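Local coordinates for ribosomal RNA processing protein 6 (Trypanosoma brucei brucei, PDB 4NLC), which probably trims RNA from the 3' end as the exosome's nuclear 3'-5' exoribonuclease, this chain being its catalytic core with exonuclease and HRDC domains, at residues P22-E27 and V38-E43; P137-P142 and F162-V167; L158-G163 and E263-P268; L169-I174 and R258-E263. The protein carries 1 engineered substitution. All blocks are in the same frame, centred on the assembly; numbering follows the deposited sequence.

Interaction 1: P22-E27 and V38-E43; sequences PVYYDE and VHPFAE
Tyr24 lays its ring against two consecutive residues of 38-43, taking Pro40 over one face and meeting Phe41 obliquely. Pro40 CB stands 3.8 Å from the centroid of the Tyr24 ring and 28° off its normal, a CH-pi contact displaced toward the phenolic end. The shift brings Pro40 CB to 3.4 Å from Tyr24 CZ, while Pro40 CG lies 3.8 Å from Tyr24 CE1. The proline and tyrosine side chains run past one another in opposite senses. Tyr24 CG lies between the backbone N and the carbonyl carbon (chi1 65°). Phe41 approaches through CE2 and CZ: its CE2 is 3.6 Å from Tyr24 CD2, the centroids of the two rings are 5.5 Å apart, and their planes are turned by 77°. The carbonyl oxygen of Tyr25 faces the edge of the Phe41 ring at a longer distance. Behind this surface, residues 39-42 form a type I turn, in which Phe41 N donates to His39 ND1 (3.2 Å) within the imidazole plane, and Phe41 takes the N-cap position of helix 42-46. Pro22 touches Pro40 only loosely, its CG 4.3 Å from Pro40 CD. Segment 22-27 supplies strand 23-25 of a two-stranded antiparallel hairpin, whose partner, strand 31-33, brings His32 against Tyr24. Tyr165 packs on Pro22, Tyr24, Pro40 and Phe41, and Phe41 also rests on Leu140 of helix 136-140, which places the hairpin and the start of helix 42-46 against the exonuclease domain.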
# COMPACT_ATOMS: atom_id res chain seq x y z
N PRO A 22 -5.52 -15.07 -3.63
CA PRO A 22 -4.83 -14.37 -4.73
C PRO A 22 -5.02 -15.00 -6.10
O PRO A 22 -4.95 -16.21 -6.24
CB PRO A 22 -3.36 -14.42 -4.30
CG PRO A 22 -3.25 -15.64 -3.49
CD PRO A 22 -4.58 -15.86 -2.82
N VAL A 23 -5.28 -14.16 -7.10
CA VAL A 23 -5.34 -14.53 -8.52
C VAL A 23 -4.04 -13.92 -9.02
O VAL A 23 -3.78 -12.74 -8.76
CB VAL A 23 -6.58 -13.97 -9.27
CG1 VAL A 23 -6.47 -14.23 -10.77
CG2 VAL A 23 -7.88 -14.57 -8.73
N TYR A 24 -3.18 -14.73 -9.67
CA TYR A 24 -1.87 -14.22 -10.10
C TYR A 24 -1.35 -14.90 -11.38
O TYR A 24 -1.71 -16.04 -11.70
CB TYR A 24 -0.85 -14.40 -8.94
CG TYR A 24 -0.59 -15.85 -8.62
CD1 TYR A 24 -1.50 -16.59 -7.86
CD2 TYR A 24 0.50 -16.52 -9.16
CE1 TYR A 24 -1.33 -17.96 -7.66
CE2 TYR A 24 0.73 -17.87 -8.89
CZ TYR A 24 -0.20 -18.59 -8.16
OH TYR A 24 -0.01 -19.93 -7.95
N TYR A 25 -0.40 -14.22 -12.03
CA TYR A 25 0.25 -14.67 -13.24
C TYR A 25 1.72 -15.03 -13.03
O TYR A 25 2.43 -14.36 -12.27
CB TYR A 25 0.10 -13.62 -14.34
CG TYR A 25 -1.30 -13.51 -14.88
CD1 TYR A 25 -2.31 -12.88 -14.14
CD2 TYR A 25 -1.63 -13.99 -16.14
CE1 TYR A 25 -3.61 -12.75 -14.65
CE2 TYR A 25 -2.91 -13.84 -16.67
CZ TYR A 25 -3.89 -13.22 -15.92
OH TYR A 25 -5.16 -13.09 -16.44
N ASP A 26 2.19 -16.06 -13.73
CA ASP A 26 3.60 -16.44 -13.64
C ASP A 26 4.40 -15.65 -14.69
O ASP A 26 3.85 -14.71 -15.29
CB ASP A 26 3.79 -17.97 -13.77
CG ASP A 26 3.17 -18.60 -15.02
OD1 ASP A 26 3.02 -17.88 -16.04
OD2 ASP A 26 2.80 -19.79 -14.95
N GLU A 27 5.68 -16.03 -14.91
CA GLU A 27 6.59 -15.38 -15.87
C GLU A 27 6.25 -15.70 -17.32
O GLU A 27 6.76 -15.04 -18.22
CB GLU A 27 8.07 -15.66 -15.57
CG GLU A 27 8.45 -17.12 -15.44
CD GLU A 27 8.34 -17.62 -14.02
OE1 GLU A 27 9.38 -17.65 -13.33
OE2 GLU A 27 7.21 -17.93 -13.57
N VAL A 38 -1.91 -18.66 1.89
CA VAL A 38 -0.76 -19.24 1.20
C VAL A 38 -0.16 -18.21 0.22
O VAL A 38 -0.82 -17.73 -0.70
CB VAL A 38 -1.10 -20.59 0.49
CG1 VAL A 38 0.13 -21.19 -0.22
CG2 VAL A 38 -1.71 -21.61 1.46
N HIS A 39 1.11 -17.87 0.44
CA HIS A 39 1.87 -17.02 -0.46
C HIS A 39 2.23 -17.95 -1.64
O HIS A 39 2.91 -18.96 -1.41
CB HIS A 39 3.12 -16.54 0.28
CG HIS A 39 3.95 -15.54 -0.45
ND1 HIS A 39 4.50 -15.82 -1.69
CD2 HIS A 39 4.37 -14.33 -0.03
CE1 HIS A 39 5.24 -14.76 -1.98
NE2 HIS A 39 5.18 -13.83 -1.01
N PRO A 40 1.78 -17.68 -2.88
CA PRO A 40 2.00 -18.65 -3.97
C PRO A 40 3.44 -18.78 -4.47
O PRO A 40 3.76 -19.74 -5.15
CB PRO A 40 1.04 -18.20 -5.06
CG PRO A 40 0.83 -16.76 -4.81
CD PRO A 40 0.93 -16.55 -3.34
N PHE A 41 4.31 -17.84 -4.10
CA PHE A 41 5.72 -17.95 -4.48
C PHE A 41 6.63 -18.28 -3.27
O PHE A 41 7.84 -18.13 -3.38
CB PHE A 41 6.17 -16.71 -5.26
CG PHE A 41 5.58 -16.69 -6.64
CD1 PHE A 41 6.10 -17.51 -7.65
CD2 PHE A 41 4.48 -15.90 -6.94
CE1 PHE A 41 5.51 -17.53 -8.92
CE2 PHE A 41 3.92 -15.90 -8.21
CZ PHE A 41 4.42 -16.73 -9.19
N ALA A 42 6.05 -18.74 -2.15
CA ALA A 42 6.83 -19.04 -0.93
C ALA A 42 7.97 -20.03 -1.16
O ALA A 42 9.10 -19.74 -0.77
CB ALA A 42 5.94 -19.50 0.21
N GLU A 43 7.70 -21.12 -1.87
CA GLU A 43 8.69 -22.16 -2.20
C GLU A 43 9.79 -21.63 -3.13
O GLU A 43 10.96 -21.92 -2.90
CB GLU A 43 8.01 -23.41 -2.81
CG GLU A 43 6.92 -24.01 -1.95
CD GLU A 43 5.50 -23.52 -2.20
OE1 GLU A 43 5.32 -22.40 -2.74
OE2 GLU A 43 4.56 -24.25 -1.82

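Interaction 2: P137-P142 and F162-V167; sequences PVFLQP and FGLYIV
The carbonyl oxygen of Phe139, at the end of helix 136-140, accepts a hydrogen bond from Val167 N at 2.9 Å. The bond is almost straight (175°), and its donor is tilted 18° from the carbonyl plane. Lys146 NZ adds a weak bond to the same oxygen and also donates to Val138 O and Val167 O, so one ammonium group bridges both segments. On the helix side, the Phe139 ring turns toward the loop residues 164-166: its CE2 is 3.8 Å from Leu164 CD1, the two side chains crossing at about a right angle, whereas Ile166 lies beside the ring and points the same way, with CG1 4.1 Å from Phe139 CD1. Segment 162-167 is the return connection of a beta-alpha-beta crossover in the RNase H-like exonuclease fold: parallel strand 145-148 leads through helix 152-162, and this segment then runs into the outermost strand, 169-171. Beyond Phe139 the packing passes to Val167, whose CB is 3.4 Å from Leu140 O. Its two methyls part around this carbonyl. CG1, anti to the backbone N (chi1 170°), meets Pro142 CB at 3.9 Å, and CG2 meets Leu140 CD2 at 3.8 Å. The same Leu140 methyl also approaches Tyr165 O, and that oxygen lies 3.2 Å from Phe139 CB.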
# COMPACT_ATOMS: atom_id res chain seq x y z
N PRO A 137 7.27 -11.22 -15.09
CA PRO A 137 8.63 -11.70 -15.45
C PRO A 137 9.75 -10.88 -14.78
O PRO A 137 10.77 -11.43 -14.40
CB PRO A 137 8.66 -11.56 -16.97
CG PRO A 137 7.23 -11.56 -17.39
CD PRO A 137 6.54 -10.80 -16.30
N VAL A 138 9.55 -9.57 -14.59
CA VAL A 138 10.53 -8.69 -13.94
C VAL A 138 10.55 -8.96 -12.44
O VAL A 138 11.62 -9.22 -11.89
CB VAL A 138 10.33 -7.17 -14.28
CG1 VAL A 138 11.33 -6.29 -13.51
CG2 VAL A 138 10.46 -6.93 -15.77
N PHE A 139 9.37 -8.89 -11.76
CA PHE A 139 9.33 -9.10 -10.32
C PHE A 139 9.77 -10.51 -9.87
O PHE A 139 10.34 -10.63 -8.79
CB PHE A 139 7.97 -8.73 -9.72
CG PHE A 139 7.69 -7.25 -9.68
CD1 PHE A 139 8.33 -6.43 -8.77
CD2 PHE A 139 6.77 -6.68 -10.55
CE1 PHE A 139 8.08 -5.04 -8.74
CE2 PHE A 139 6.51 -5.29 -10.51
CZ PHE A 139 7.16 -4.49 -9.59
N LEU A 140 9.53 -11.54 -10.70
CA LEU A 140 9.88 -12.94 -10.44
C LEU A 140 11.30 -13.31 -10.86
O LEU A 140 11.77 -14.37 -10.46
CB LEU A 140 8.88 -13.92 -11.11
CG LEU A 140 7.42 -13.90 -10.58
CD1 LEU A 140 6.55 -14.94 -11.34
CD2 LEU A 140 7.36 -14.18 -9.09
N GLN A 141 11.97 -12.45 -11.67
CA GLN A 141 13.32 -12.70 -12.20
C GLN A 141 14.35 -12.65 -11.08
O GLN A 141 14.61 -11.57 -10.56
CB GLN A 141 13.62 -11.72 -13.35
CG GLN A 141 14.96 -11.85 -14.11
CD GLN A 141 15.44 -13.22 -14.46
OE1 GLN A 141 15.00 -13.84 -15.43
NE2 GLN A 141 16.45 -13.65 -13.77
N PRO A 142 14.95 -13.81 -10.70
CA PRO A 142 15.95 -13.80 -9.62
C PRO A 142 17.23 -13.03 -9.92
O PRO A 142 17.93 -12.65 -8.99
CB PRO A 142 16.23 -15.29 -9.40
CG PRO A 142 15.89 -15.95 -10.66
CD PRO A 142 14.77 -15.17 -11.25
N PHE A 162 -2.53 -6.51 -7.79
CA PHE A 162 -2.05 -7.05 -9.07
C PHE A 162 -1.55 -8.50 -9.11
O PHE A 162 -1.02 -8.91 -10.14
CB PHE A 162 -0.90 -6.14 -9.58
CG PHE A 162 -1.03 -4.65 -9.32
CD1 PHE A 162 -2.05 -3.91 -9.93
CD2 PHE A 162 -0.09 -3.98 -8.55
CE1 PHE A 162 -2.15 -2.52 -9.72
CE2 PHE A 162 -0.19 -2.59 -8.34
CZ PHE A 162 -1.21 -1.87 -8.93
N GLY A 163 -1.62 -9.22 -7.99
CA GLY A 163 -1.05 -10.56 -7.90
C GLY A 163 0.44 -10.57 -8.23
O GLY A 163 0.94 -11.52 -8.84
N LEU A 164 1.18 -9.49 -7.81
CA LEU A 164 2.62 -9.33 -8.01
C LEU A 164 3.43 -9.67 -6.75
O LEU A 164 3.07 -9.26 -5.64
CB LEU A 164 3.00 -7.94 -8.58
CG LEU A 164 2.53 -7.66 -10.02
CD1 LEU A 164 2.79 -6.22 -10.44
CD2 LEU A 164 3.19 -8.59 -10.99
N TYR A 165 4.53 -10.42 -6.94
CA TYR A 165 5.42 -10.95 -5.91
C TYR A 165 6.89 -10.73 -6.28
O TYR A 165 7.29 -10.92 -7.44
CB TYR A 165 5.14 -12.45 -5.70
CG TYR A 165 3.71 -12.73 -5.31
CD1 TYR A 165 2.72 -12.94 -6.28
CD2 TYR A 165 3.33 -12.81 -3.97
CE1 TYR A 165 1.40 -13.19 -5.93
CE2 TYR A 165 2.02 -13.10 -3.61
CZ TYR A 165 1.05 -13.25 -4.58
OH TYR A 165 -0.24 -13.52 -4.22
N ILE A 166 7.70 -10.36 -5.26
CA ILE A 166 9.10 -9.98 -5.43
C ILE A 166 10.09 -11.10 -5.08
O ILE A 166 10.20 -11.52 -3.94
CB ILE A 166 9.42 -8.67 -4.66
CG1 ILE A 166 8.28 -7.64 -4.81
CG2 ILE A 166 10.73 -8.07 -5.16
CD1 ILE A 166 8.07 -6.71 -3.54
N VAL A 167 10.82 -11.56 -6.10
CA VAL A 167 11.88 -12.54 -5.98
C VAL A 167 13.16 -11.67 -5.98
O VAL A 167 13.42 -10.94 -6.94
CB VAL A 167 11.85 -13.58 -7.14
CG1 VAL A 167 13.11 -14.45 -7.13
CG2 VAL A 167 10.60 -14.45 -7.06

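Interaction 3: L158-G163 and E263-P268; sequences LQKDFG and ERYEKP
Gln159 clamps the backbone of 263-268 through both ends of its side-chain amide. Its NE2 donates to Glu263 O at 2.8 Å, the donor lying in the Glu263 carbonyl plane and the acceptor close to the plane of the Gln159 amide. Its OE1 accepts from Tyr265 N at 3.0 Å; that bond is close to straight at the hydrogen (168°), but the donor stands 52° above the amide carbonyl plane. The extended outer part of the glutamine chain carries the amide from the helix to this strand-like backbone, where it bridges the residues flanking Arg264. Helix 152-162 is the crossover helix of the RNase H-like exonuclease domain, and 263-268 is the extended chain leaving helix 249-261 on its way toward the HRDC domain, so the contact pins the beginning of that linker to the nuclease. The nonpolar part is a CH-pi contact: Lys160 CB sits over the centre of the Tyr265 ring, 3.5 Å from its centroid. Lys160 CD continues across the ring to 3.6 Å from Tyr265 OH. Polar ends are held by other residues: Lys160 NZ by His99 and the carbonyl of Gln106, Tyr265 OH by Gln106 OE1, and Glu263 OE1 by a salt bridge with Arg156.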
# COMPACT_ATOMS: atom_id res chain seq x y z
N LEU A 158 1.06 -4.85 -3.80
CA LEU A 158 1.35 -5.55 -5.06
C LEU A 158 0.51 -6.80 -5.18
O LEU A 158 0.02 -7.12 -6.25
CB LEU A 158 2.86 -5.90 -5.16
CG LEU A 158 3.85 -4.77 -5.52
CD1 LEU A 158 5.29 -5.29 -5.53
CD2 LEU A 158 3.57 -4.21 -6.87
N GLN A 159 0.30 -7.49 -4.05
CA GLN A 159 -0.50 -8.70 -4.00
C GLN A 159 -1.97 -8.39 -4.15
O GLN A 159 -2.62 -8.88 -5.07
CB GLN A 159 -0.23 -9.50 -2.70
CG GLN A 159 1.22 -9.95 -2.57
CD GLN A 159 1.47 -10.66 -1.27
OE1 GLN A 159 0.58 -11.25 -0.66
NE2 GLN A 159 2.73 -10.66 -0.84
N LYS A 160 -2.50 -7.57 -3.26
CA LYS A 160 -3.90 -7.16 -3.24
C LYS A 160 -4.39 -6.70 -4.61
O LYS A 160 -5.43 -7.16 -5.09
CB LYS A 160 -4.08 -6.02 -2.21
CG LYS A 160 -5.39 -5.21 -2.29
CD LYS A 160 -5.42 -4.04 -1.26
CE LYS A 160 -4.47 -2.85 -1.56
NZ LYS A 160 -4.40 -1.90 -0.41
N ASP A 161 -3.63 -5.79 -5.24
CA ASP A 161 -4.06 -5.14 -6.47
C ASP A 161 -3.69 -5.85 -7.74
O ASP A 161 -4.43 -5.71 -8.71
CB ASP A 161 -3.53 -3.70 -6.51
CG ASP A 161 -4.19 -2.81 -5.46
OD1 ASP A 161 -5.43 -2.71 -5.47
OD2 ASP A 161 -3.45 -2.20 -4.63
N PHE A 162 -2.53 -6.51 -7.79
CA PHE A 162 -2.05 -7.05 -9.07
C PHE A 162 -1.55 -8.50 -9.11
O PHE A 162 -1.02 -8.91 -10.14
CB PHE A 162 -0.90 -6.14 -9.58
CG PHE A 162 -1.03 -4.65 -9.32
CD1 PHE A 162 -2.05 -3.91 -9.93
CD2 PHE A 162 -0.09 -3.98 -8.55
CE1 PHE A 162 -2.15 -2.52 -9.72
CE2 PHE A 162 -0.19 -2.59 -8.34
CZ PHE A 162 -1.21 -1.87 -8.93
N GLY A 163 -1.62 -9.22 -7.99
CA GLY A 163 -1.05 -10.56 -7.90
C GLY A 163 0.44 -10.57 -8.23
O GLY A 163 0.94 -11.52 -8.84
N GLU A 263 5.90 -12.04 3.24
CA GLU A 263 4.70 -11.56 3.90
C GLU A 263 3.54 -11.55 2.91
O GLU A 263 3.73 -11.42 1.70
CB GLU A 263 4.90 -10.18 4.52
CG GLU A 263 5.89 -10.27 5.67
CD GLU A 263 6.03 -9.06 6.56
OE1 GLU A 263 5.44 -8.00 6.23
OE2 GLU A 263 6.77 -9.15 7.56
N ARG A 264 2.34 -11.76 3.45
CA ARG A 264 1.13 -11.85 2.65
C ARG A 264 0.19 -10.73 2.96
O ARG A 264 0.04 -10.33 4.12
CB ARG A 264 0.38 -13.15 2.96
CG ARG A 264 1.10 -14.42 2.62
CD ARG A 264 0.27 -15.61 3.06
NE ARG A 264 0.31 -15.80 4.50
CZ ARG A 264 -0.67 -15.46 5.33
NH1 ARG A 264 -1.80 -14.93 4.86
NH2 ARG A 264 -0.55 -15.66 6.63
N TYR A 265 -0.51 -10.27 1.91
CA TYR A 265 -1.58 -9.32 2.06
C TYR A 265 -2.75 -10.10 2.73
O TYR A 265 -3.04 -11.24 2.35
CB TYR A 265 -2.05 -8.79 0.68
CG TYR A 265 -3.31 -7.96 0.81
CD1 TYR A 265 -3.27 -6.69 1.38
CD2 TYR A 265 -4.56 -8.50 0.53
CE1 TYR A 265 -4.45 -5.97 1.64
CE2 TYR A 265 -5.73 -7.79 0.76
CZ TYR A 265 -5.67 -6.51 1.30
OH TYR A 265 -6.81 -5.78 1.51
N GLU A 266 -3.45 -9.47 3.65
CA GLU A 266 -4.68 -10.05 4.21
C GLU A 266 -5.71 -8.95 4.33
O GLU A 266 -5.36 -7.83 4.71
CB GLU A 266 -4.46 -10.82 5.53
CG GLU A 266 -5.66 -11.65 5.99
CD GLU A 266 -6.28 -12.62 5.00
OE1 GLU A 266 -5.85 -13.79 4.96
OE2 GLU A 266 -7.21 -12.21 4.26
N LYS A 267 -6.95 -9.25 3.91
CA LYS A 267 -8.09 -8.31 3.92
C LYS A 267 -8.30 -7.69 5.30
O LYS A 267 -8.15 -8.40 6.30
CB LYS A 267 -9.39 -9.06 3.55
CG LYS A 267 -9.54 -9.49 2.10
CD LYS A 267 -11.03 -9.55 1.81
CE LYS A 267 -11.37 -10.31 0.57
NZ LYS A 267 -12.83 -10.37 0.38
N PRO A 268 -8.70 -6.39 5.39
CA PRO A 268 -9.01 -5.81 6.71
C PRO A 268 -9.98 -6.72 7.47
O PRO A 268 -10.97 -7.22 6.93
CB PRO A 268 -9.61 -4.45 6.36
CG PRO A 268 -8.99 -4.10 5.05
CD PRO A 268 -8.96 -5.41 4.32

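Interaction 4: L169-I174 and R258-E263; sequences LFDTSI and RLLSLE
Leu260, on the last turns of helix 249-261, packs against the point where the outermost strand of the RNase H-like sheet, 169-171, becomes helix 172-178. Its CD2 does most of the touching, 3.3 Å from Asp171 OD2 and 4.0 Å from Ile174 CD1. Leu169 approaches the same helix from the strand, its CD2 4.1 Å from Ser261 CB. Next to this apolar patch a water bridges the segments, accepting from Leu169 N at 3.1 Å and donating to Ser261 OG at 2.7 Å. Behind the first shell, Asp171 is fixed as the N-cap of helix 172-178. OD1 takes Ser173 N at 2.9 Å nearly in line with its C-O bond, a weaker bond from Ile174 N, and one from Gly150 N, while OD2 accepts from Ala151 N. Backbone amides from two chain regions thus hold the carboxylate that faces Leu260 CD2, and would be expected to stabilise its negative charge. The Asp171 backbone is in turn tied to the opposing helix through Ser257 OG. Ser261 is also anchored: OG lies between its backbone N and carbonyl carbon (chi1 78°) and donates in plane, on a lone pair, to Arg258 O at 2.6 Å.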
# COMPACT_ATOMS: atom_id res chain seq x y z
N LEU A 169 14.08 -9.20 -3.36
CA LEU A 169 13.80 -7.90 -2.86
C LEU A 169 15.01 -7.46 -2.05
O LEU A 169 15.63 -8.27 -1.35
CB LEU A 169 12.56 -7.95 -1.91
CG LEU A 169 12.25 -6.68 -1.06
CD1 LEU A 169 11.76 -5.55 -1.93
CD2 LEU A 169 11.23 -6.98 0.03
N PHE A 170 15.37 -6.18 -2.18
CA PHE A 170 16.36 -5.55 -1.31
C PHE A 170 15.69 -4.29 -0.75
O PHE A 170 15.25 -3.43 -1.51
CB PHE A 170 17.71 -5.25 -1.98
CG PHE A 170 18.75 -4.80 -0.97
CD1 PHE A 170 18.85 -3.47 -0.59
CD2 PHE A 170 19.63 -5.72 -0.39
CE1 PHE A 170 19.82 -3.05 0.32
CE2 PHE A 170 20.61 -5.29 0.51
CZ PHE A 170 20.69 -3.97 0.88
N ASP A 171 15.56 -4.23 0.57
CA ASP A 171 14.91 -3.11 1.24
C ASP A 171 15.98 -2.21 1.88
O ASP A 171 16.64 -2.63 2.84
CB ASP A 171 13.88 -3.62 2.26
CG ASP A 171 12.98 -2.54 2.86
OD1 ASP A 171 13.46 -1.40 3.09
OD2 ASP A 171 11.82 -2.85 3.18
N THR A 172 16.15 -1.00 1.34
CA THR A 172 17.17 -0.04 1.80
C THR A 172 16.88 0.51 3.22
O THR A 172 17.80 0.95 3.90
CB THR A 172 17.40 1.08 0.76
OG1 THR A 172 16.16 1.58 0.30
CG2 THR A 172 18.22 0.61 -0.42
N SER A 173 15.61 0.44 3.67
CA SER A 173 15.26 0.87 5.00
C SER A 173 15.75 -0.20 6.00
O SER A 173 16.31 0.15 7.04
CB SER A 173 13.76 1.12 5.11
OG SER A 173 13.41 1.47 6.44
N ILE A 174 15.63 -1.50 5.65
CA ILE A 174 16.12 -2.60 6.49
C ILE A 174 17.66 -2.50 6.59
O ILE A 174 18.19 -2.68 7.68
CB ILE A 174 15.62 -4.01 6.03
CG1 ILE A 174 14.07 -4.12 6.18
CG2 ILE A 174 16.34 -5.14 6.78
CD1 ILE A 174 13.48 -5.45 5.69
N ARG A 258 14.14 -10.72 2.13
CA ARG A 258 13.49 -11.93 1.61
C ARG A 258 12.32 -12.34 2.54
O ARG A 258 11.24 -12.64 2.05
CB ARG A 258 14.52 -13.07 1.46
CG ARG A 258 13.93 -14.46 1.22
CD ARG A 258 14.92 -15.39 0.54
NE ARG A 258 16.02 -15.77 1.42
CZ ARG A 258 17.30 -15.74 1.08
NH1 ARG A 258 17.66 -15.40 -0.15
NH2 ARG A 258 18.23 -16.09 1.96
N LEU A 259 12.54 -12.30 3.85
CA LEU A 259 11.51 -12.57 4.85
C LEU A 259 10.33 -11.61 4.70
O LEU A 259 9.18 -12.04 4.83
CB LEU A 259 12.10 -12.52 6.27
CG LEU A 259 13.09 -13.66 6.59
CD1 LEU A 259 13.76 -13.45 7.92
CD2 LEU A 259 12.42 -15.00 6.59
N LEU A 260 10.62 -10.33 4.36
CA LEU A 260 9.58 -9.32 4.11
C LEU A 260 8.81 -9.63 2.81
O LEU A 260 7.60 -9.41 2.76
CB LEU A 260 10.19 -7.91 4.05
CG LEU A 260 9.21 -6.74 4.11
CD1 LEU A 260 8.48 -6.69 5.44
CD2 LEU A 260 9.90 -5.44 3.84
N SER A 261 9.50 -10.15 1.78
CA SER A 261 8.87 -10.54 0.52
C SER A 261 7.96 -11.76 0.68
O SER A 261 7.08 -11.97 -0.15
CB SER A 261 9.91 -10.78 -0.57
OG SER A 261 10.56 -12.03 -0.43
N LEU A 262 8.13 -12.54 1.77
CA LEU A 262 7.31 -13.70 2.13
C LEU A 262 6.04 -13.31 2.91
O LEU A 262 5.17 -14.15 3.16
CB LEU A 262 8.14 -14.74 2.87
CG LEU A 262 9.20 -15.45 2.01
CD1 LEU A 262 10.18 -16.21 2.88
CD2 LEU A 262 8.54 -16.39 0.99
N GLU A 263 5.90 -12.04 3.24
CA GLU A 263 4.70 -11.56 3.90
C GLU A 263 3.54 -11.55 2.91
O GLU A 263 3.73 -11.42 1.70
CB GLU A 263 4.90 -10.18 4.52
CG GLU A 263 5.89 -10.27 5.67
CD GLU A 263 6.03 -9.06 6.56
OE1 GLU A 263 5.44 -8.00 6.23
OE2 GLU A 263 6.77 -9.15 7.56
O HOH W 1 12.53 -11.66 -2.18

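Overall arrangement
From the N terminus, interaction 1 closes first, folding the 23-25/31-33 hairpin back onto the turn before helix 42-46. Interaction 2 follows in series and closes a loop holding strand 145-148 and most of helix 152-162. Interaction 3 begins on the stretch where interaction 2 ends, the two sharing Phe162 and Gly163. Interaction 4 is nested inside the long loop of interaction 3 and shares Glu263 with it, joining the sheet edge to the end of helix 249-261. Contacts between the sets join them: Tyr165 of interaction 2 packs on Pro22 and Pro40 of interaction 1, and His39 NE2 lies 2.8 Å from Ser261 O of interaction 4.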